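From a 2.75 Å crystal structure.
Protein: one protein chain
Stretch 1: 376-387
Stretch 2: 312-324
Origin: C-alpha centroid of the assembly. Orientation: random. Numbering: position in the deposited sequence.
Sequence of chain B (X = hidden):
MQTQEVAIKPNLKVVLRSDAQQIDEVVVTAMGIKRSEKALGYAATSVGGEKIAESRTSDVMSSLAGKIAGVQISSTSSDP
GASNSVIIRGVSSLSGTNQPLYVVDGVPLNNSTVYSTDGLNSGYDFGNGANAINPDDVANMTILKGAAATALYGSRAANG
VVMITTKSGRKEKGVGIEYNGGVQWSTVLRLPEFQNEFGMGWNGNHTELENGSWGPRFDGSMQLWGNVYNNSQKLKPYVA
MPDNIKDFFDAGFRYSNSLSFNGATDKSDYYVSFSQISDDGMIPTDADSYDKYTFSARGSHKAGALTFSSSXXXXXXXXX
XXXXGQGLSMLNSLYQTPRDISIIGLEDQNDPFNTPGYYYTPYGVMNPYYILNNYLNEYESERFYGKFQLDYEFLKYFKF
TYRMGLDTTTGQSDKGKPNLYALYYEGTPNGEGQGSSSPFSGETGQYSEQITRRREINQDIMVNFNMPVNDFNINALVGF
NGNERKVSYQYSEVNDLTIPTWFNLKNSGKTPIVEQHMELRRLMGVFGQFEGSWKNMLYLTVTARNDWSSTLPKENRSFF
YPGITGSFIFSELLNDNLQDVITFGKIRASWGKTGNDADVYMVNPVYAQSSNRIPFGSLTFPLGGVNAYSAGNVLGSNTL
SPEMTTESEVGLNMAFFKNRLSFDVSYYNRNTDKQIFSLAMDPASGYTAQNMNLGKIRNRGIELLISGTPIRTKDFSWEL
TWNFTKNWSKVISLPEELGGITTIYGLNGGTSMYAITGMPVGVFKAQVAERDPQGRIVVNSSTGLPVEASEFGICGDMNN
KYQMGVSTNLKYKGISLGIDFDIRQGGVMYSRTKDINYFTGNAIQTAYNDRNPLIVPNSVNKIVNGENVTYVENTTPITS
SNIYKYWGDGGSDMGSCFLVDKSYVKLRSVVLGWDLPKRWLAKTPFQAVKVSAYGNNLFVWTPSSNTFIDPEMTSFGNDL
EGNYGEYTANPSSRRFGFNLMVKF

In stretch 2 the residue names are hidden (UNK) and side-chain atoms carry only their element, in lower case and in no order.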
# COMPACT_ATOMS: atom_id res chain seq x y z
N LEU B 376 -7.10 2.94 -15.24
CA LEU B 376 -7.85 1.85 -14.65
C LEU B 376 -8.61 2.34 -13.45
O LEU B 376 -8.06 3.06 -12.61
CB LEU B 376 -6.93 0.71 -14.25
CG LEU B 376 -7.63 -0.47 -13.59
CD1 LEU B 376 -7.95 -1.44 -14.66
CD2 LEU B 376 -6.74 -1.09 -12.55
N ASN B 377 -9.88 1.97 -13.36
CA ASN B 377 -10.70 2.25 -12.19
C ASN B 377 -11.83 1.22 -12.16
O ASN B 377 -12.97 1.50 -12.54
CB ASN B 377 -11.23 3.67 -12.18
CG ASN B 377 -11.98 3.99 -10.94
OD1 ASN B 377 -12.02 3.20 -10.00
ND2 ASN B 377 -12.59 5.15 -10.90
N GLU B 378 -11.52 0.04 -11.66
CA GLU B 378 -12.43 -1.09 -11.71
C GLU B 378 -12.99 -1.37 -10.32
O GLU B 378 -12.38 -1.02 -9.31
CB GLU B 378 -11.70 -2.32 -12.24
CG GLU B 378 -12.58 -3.51 -12.55
CD GLU B 378 -11.80 -4.68 -13.05
OE1 GLU B 378 -11.18 -4.57 -14.12
OE2 GLU B 378 -11.79 -5.71 -12.35
N TYR B 379 -14.17 -1.96 -10.27
CA TYR B 379 -14.78 -2.37 -9.02
C TYR B 379 -15.48 -3.70 -9.26
O TYR B 379 -16.18 -3.86 -10.25
CB TYR B 379 -15.77 -1.33 -8.52
CG TYR B 379 -16.44 -1.60 -7.19
CD1 TYR B 379 -15.86 -1.22 -6.00
CD2 TYR B 379 -17.69 -2.18 -7.14
CE1 TYR B 379 -16.49 -1.43 -4.80
CE2 TYR B 379 -18.33 -2.40 -5.94
CZ TYR B 379 -17.72 -2.02 -4.77
OH TYR B 379 -18.35 -2.24 -3.58
N GLU B 380 -15.24 -4.65 -8.37
CA GLU B 380 -15.92 -5.93 -8.37
C GLU B 380 -16.50 -6.16 -6.99
O GLU B 380 -15.84 -5.89 -5.99
CB GLU B 380 -14.99 -7.07 -8.76
CG GLU B 380 -15.69 -8.41 -8.74
CD GLU B 380 -14.82 -9.58 -9.09
OE1 GLU B 380 -14.34 -9.66 -10.23
OE2 GLU B 380 -14.63 -10.43 -8.22
N SER B 381 -17.73 -6.63 -6.93
CA SER B 381 -18.42 -6.78 -5.66
C SER B 381 -19.17 -8.10 -5.62
O SER B 381 -19.71 -8.54 -6.63
CB SER B 381 -19.38 -5.61 -5.44
OG SER B 381 -20.30 -5.89 -4.42
N GLU B 382 -19.19 -8.73 -4.45
CA GLU B 382 -19.96 -9.94 -4.23
C GLU B 382 -20.81 -9.74 -3.00
O GLU B 382 -20.34 -9.16 -2.02
CB GLU B 382 -19.05 -11.15 -4.07
CG GLU B 382 -18.86 -11.96 -5.34
CD GLU B 382 -17.72 -12.95 -5.26
OE1 GLU B 382 -16.56 -12.52 -5.10
OE2 GLU B 382 -18.01 -14.16 -5.36
N ARG B 383 -22.06 -10.17 -3.04
CA ARG B 383 -23.00 -9.81 -1.98
C ARG B 383 -24.00 -10.92 -1.75
O ARG B 383 -24.61 -11.41 -2.70
CB ARG B 383 -23.75 -8.52 -2.32
CG ARG B 383 -24.83 -8.17 -1.34
CD ARG B 383 -25.42 -6.82 -1.64
NE ARG B 383 -26.44 -6.44 -0.67
CZ ARG B 383 -27.22 -5.39 -0.82
NH1 ARG B 383 -27.08 -4.64 -1.89
NH2 ARG B 383 -28.14 -5.10 0.08
N PHE B 384 -24.21 -11.28 -0.50
CA PHE B 384 -25.22 -12.26 -0.12
C PHE B 384 -26.15 -11.66 0.91
O PHE B 384 -25.70 -11.11 1.91
CB PHE B 384 -24.56 -13.54 0.42
CG PHE B 384 -25.51 -14.42 1.14
CD1 PHE B 384 -26.36 -15.26 0.45
CD2 PHE B 384 -25.58 -14.40 2.52
CE1 PHE B 384 -27.25 -16.07 1.11
CE2 PHE B 384 -26.48 -15.20 3.19
CZ PHE B 384 -27.32 -16.04 2.48
N TYR B 385 -27.45 -11.77 0.68
CA TYR B 385 -28.41 -11.33 1.68
C TYR B 385 -29.58 -12.29 1.70
O TYR B 385 -29.80 -13.03 0.74
CB TYR B 385 -28.87 -9.89 1.45
CG TYR B 385 -29.58 -9.63 0.16
CD1 TYR B 385 -28.89 -9.46 -1.02
CD2 TYR B 385 -30.96 -9.52 0.13
CE1 TYR B 385 -29.56 -9.20 -2.19
CE2 TYR B 385 -31.63 -9.28 -1.03
CZ TYR B 385 -30.93 -9.12 -2.19
OH TYR B 385 -31.59 -8.86 -3.37
N GLY B 386 -30.33 -12.29 2.79
CA GLY B 386 -31.52 -13.12 2.84
C GLY B 386 -32.25 -12.99 4.15
O GLY B 386 -31.93 -12.14 4.98
N LYS B 387 -33.26 -13.85 4.33
CA LYS B 387 -34.00 -13.84 5.58
C LYS B 387 -34.55 -15.22 5.88
O LYS B 387 -34.62 -16.09 5.02
CB LYS B 387 -35.14 -12.83 5.54
CG LYS B 387 -36.36 -13.30 4.83
CD LYS B 387 -37.60 -12.83 5.55
CE LYS B 387 -38.84 -13.54 5.06
NZ LYS B 387 -40.08 -12.95 5.62
N UNK B 312 -33.03 -16.24 -0.05
CA UNK B 312 -31.58 -16.10 -0.12
C UNK B 312 -31.17 -15.60 -1.50
O UNK B 312 -31.53 -16.20 -2.51
c UNK B 312 -30.71 -17.32 2.64
c UNK B 312 -30.86 -17.42 0.18
c UNK B 312 -30.50 -19.45 1.50
c UNK B 312 -31.18 -18.13 1.48
N UNK B 313 -30.38 -14.54 -1.53
CA UNK B 313 -30.05 -13.84 -2.76
C UNK B 313 -28.56 -13.58 -2.83
O UNK B 313 -27.95 -13.23 -1.82
c UNK B 313 -32.25 -12.64 -2.42
n UNK B 313 -32.49 -12.67 -1.13
c UNK B 313 -30.81 -12.52 -2.84
o UNK B 313 -33.13 -12.72 -3.25
N UNK B 314 -27.98 -13.72 -4.02
CA UNK B 314 -26.59 -13.40 -4.28
C UNK B 314 -26.56 -12.38 -5.40
O UNK B 314 -27.34 -12.47 -6.35
c UNK B 314 -23.13 -14.24 -7.33
c UNK B 314 -22.00 -14.12 -6.58
c UNK B 314 -22.08 -14.17 -5.21
c UNK B 314 -24.46 -14.44 -5.34
c UNK B 314 -24.36 -14.40 -6.71
c UNK B 314 -23.30 -14.34 -4.60
c UNK B 314 -25.80 -14.65 -4.66
o UNK B 314 -20.79 -13.95 -7.18
N UNK B 315 -25.68 -11.39 -5.26
CA UNK B 315 -25.54 -10.33 -6.24
C UNK B 315 -24.08 -10.14 -6.58
O UNK B 315 -23.22 -10.11 -5.69
c UNK B 315 -26.13 -9.02 -5.72
N UNK B 316 -23.79 -10.04 -7.87
CA UNK B 316 -22.47 -9.73 -8.38
C UNK B 316 -22.52 -8.42 -9.15
O UNK B 316 -23.53 -8.11 -9.77
c UNK B 316 -21.97 -10.81 -9.28
c UNK B 316 -18.26 -9.93 -11.18
c UNK B 316 -19.46 -10.80 -9.33
c UNK B 316 -19.44 -9.63 -11.82
c UNK B 316 -20.67 -10.50 -9.95
c UNK B 316 -18.27 -10.52 -9.94
c UNK B 316 -20.63 -9.92 -11.20
o UNK B 316 -17.07 -9.65 -11.79
N UNK B 317 -21.42 -7.67 -9.13
CA UNK B 317 -21.30 -6.58 -10.07
C UNK B 317 -19.84 -6.35 -10.41
O UNK B 317 -18.97 -6.56 -9.58
o UNK B 317 -22.96 -3.60 -7.17
c UNK B 317 -21.93 -5.29 -9.54
c UNK B 317 -22.00 -3.43 -7.92
n UNK B 317 -21.62 -2.24 -8.33
c UNK B 317 -21.21 -4.60 -8.43
N UNK B 318 -19.59 -5.96 -11.65
CA UNK B 318 -18.28 -5.45 -12.04
C UNK B 318 -18.48 -4.11 -12.71
O UNK B 318 -18.94 -4.05 -13.85
n UNK B 318 -14.40 -6.61 -16.18
c UNK B 318 -15.28 -6.99 -13.89
c UNK B 318 -17.54 -6.41 -12.96
c UNK B 318 -16.03 -6.32 -12.78
c UNK B 318 -14.92 -5.98 -14.94
N UNK B 319 -18.13 -3.05 -12.01
CA UNK B 319 -18.13 -1.71 -12.57
C UNK B 319 -16.75 -1.33 -13.07
O UNK B 319 -15.74 -1.64 -12.44
c UNK B 319 -18.57 -0.69 -11.53
c UNK B 319 -19.90 -1.03 -10.91
o UNK B 319 -20.05 -2.06 -10.28
n UNK B 319 -20.85 -0.14 -11.06
N UNK B 320 -16.71 -0.66 -14.21
CA UNK B 320 -15.56 0.08 -14.69
C UNK B 320 -16.04 1.48 -15.00
O UNK B 320 -17.15 1.65 -15.51
o UNK B 320 -15.01 -2.90 -15.79
n UNK B 320 -13.05 -1.92 -15.39
c UNK B 320 -14.33 -1.89 -15.69
c UNK B 320 -14.94 -0.53 -15.94
N UNK B 321 -15.24 2.48 -14.69
CA UNK B 321 -15.70 3.85 -14.75
C UNK B 321 -14.71 4.69 -15.52
O UNK B 321 -13.50 4.47 -15.41
c UNK B 321 -18.92 6.42 -12.51
c UNK B 321 -17.36 7.82 -13.62
c UNK B 321 -16.50 6.77 -13.73
c UNK B 321 -15.88 4.39 -13.35
c UNK B 321 -18.05 5.37 -12.62
c UNK B 321 -18.57 7.65 -13.01
c UNK B 321 -16.83 5.53 -13.25
N UNK B 322 -15.21 5.62 -16.32
CA UNK B 322 -14.36 6.61 -16.98
C UNK B 322 -14.26 7.79 -16.02
O UNK B 322 -15.16 8.62 -15.93
c UNK B 322 -14.92 6.99 -18.34
N UNK B 323 -13.15 7.84 -15.30
CA UNK B 323 -12.95 8.76 -14.19
C UNK B 323 -13.11 10.21 -14.62
O UNK B 323 -12.68 10.60 -15.71
c UNK B 323 -11.40 9.21 -12.27
c UNK B 323 -11.56 8.53 -13.62
o UNK B 323 -11.31 7.13 -13.48
N UNK B 324 -13.72 11.02 -13.76
CA UNK B 324 -13.89 12.45 -14.02
C UNK B 324 -13.00 13.26 -13.08
O UNK B 324 -12.53 12.76 -12.06
c UNK B 324 -16.31 12.06 -14.65
c UNK B 324 -15.34 12.91 -13.85
o UNK B 324 -15.71 12.88 -12.47
O HOH W 1 -22.67 -7.48 -5.19

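Position 312 carries four carbons, forked at the second; one fork tip lies at the ring edge of Phe384, beside Gly386. This is Leu312, and its CD2 sits 3.6 Å from Phe384 CZ. A CB on Gly386 would fall 2.8 Å from Leu312 CD2, a clash, so the glycine gives the fork its room.

Position 313 has two carbons, the second bearing one oxygen and one nitrogen, an amide whose first carbon lies over one face of the Tyr385 ring: Asn313. Its CB is 3.7 Å from the centroid of that ring, a CH-pi contact, while ND2 donates to Tyr385 O at 3.3 Å, an acceptor already taking Asn313 N at 2.8 Å.

At 314, one carbon leads to a six-carbon ring bearing an oxygen, which reaches Glu382. It is Tyr314; OH donates weakly to Glu382 OE2 at 3.3 Å.

Position 315 shows a lone carbon, 4.2 Å from CB to Arg383 CB: Ala315. A water donates to Ala315 O at 2.7 Å and lies 3.0 Å from Ser381 OG, tying the two strands together.

Position 316 repeats the ring with its oxygen, which reaches the carboxylate of Glu380; it is Tyr316. OH donates to Glu380 OE1 at 3.1 Å, and Glu382 CG lies at the ring edge.

Three carbons ending in oxygen and nitrogen, packed against Ser381, make 317 Gln317; its CG lies 3.6 Å from Ser381 CB.

Position 318 is four carbons in a row ending in nitrogen, running beside Glu378: Lys318. Its NZ stays 4.3 Å from Glu378 OE1, opposite charges near each other but beyond a salt bridge.

Position 319 has two carbons, then oxygen and nitrogen, the oxygen at the edge of the Tyr379 ring: Asn319. OD1 accepts from Gln317 NE2 at 2.5 Å.

Position 320 has the same atoms, but on the face with Glu378, which its amide meets: Asn320, whose ND2 donates weakly to OE1 of Glu378 at 3.5 Å.

At 321, one carbon and a bare six-carbon ring, the carbon near the Asn377 amide, give Phe321. The ring leads away, while the backbone Phe321 N donates to Asn377 O at 3.3 Å.

Position 322, a single carbon pointing away, is Ala322. At 323, one carbon carries an oxygen and a carbon, the oxygen facing the Asn377 amide: Thr323, whose OG1 weakly accepts from Asn377 ND2 at 3.5 Å. Position 324 has the same fork, out of reach: Thr324.

The rule is an antiparallel ladder. Paired backbone hydrogen bonds, such as Tyr379 N to Asn319 O at 2.7 Å, alternate with CA-H...O contacts. On one face, Tyr316 and Tyr314 extend diagonally to glutamates; on the other, Asn313 packs against Tyr385.

Stretch 2 312-324: LNYAYQKNNFATT
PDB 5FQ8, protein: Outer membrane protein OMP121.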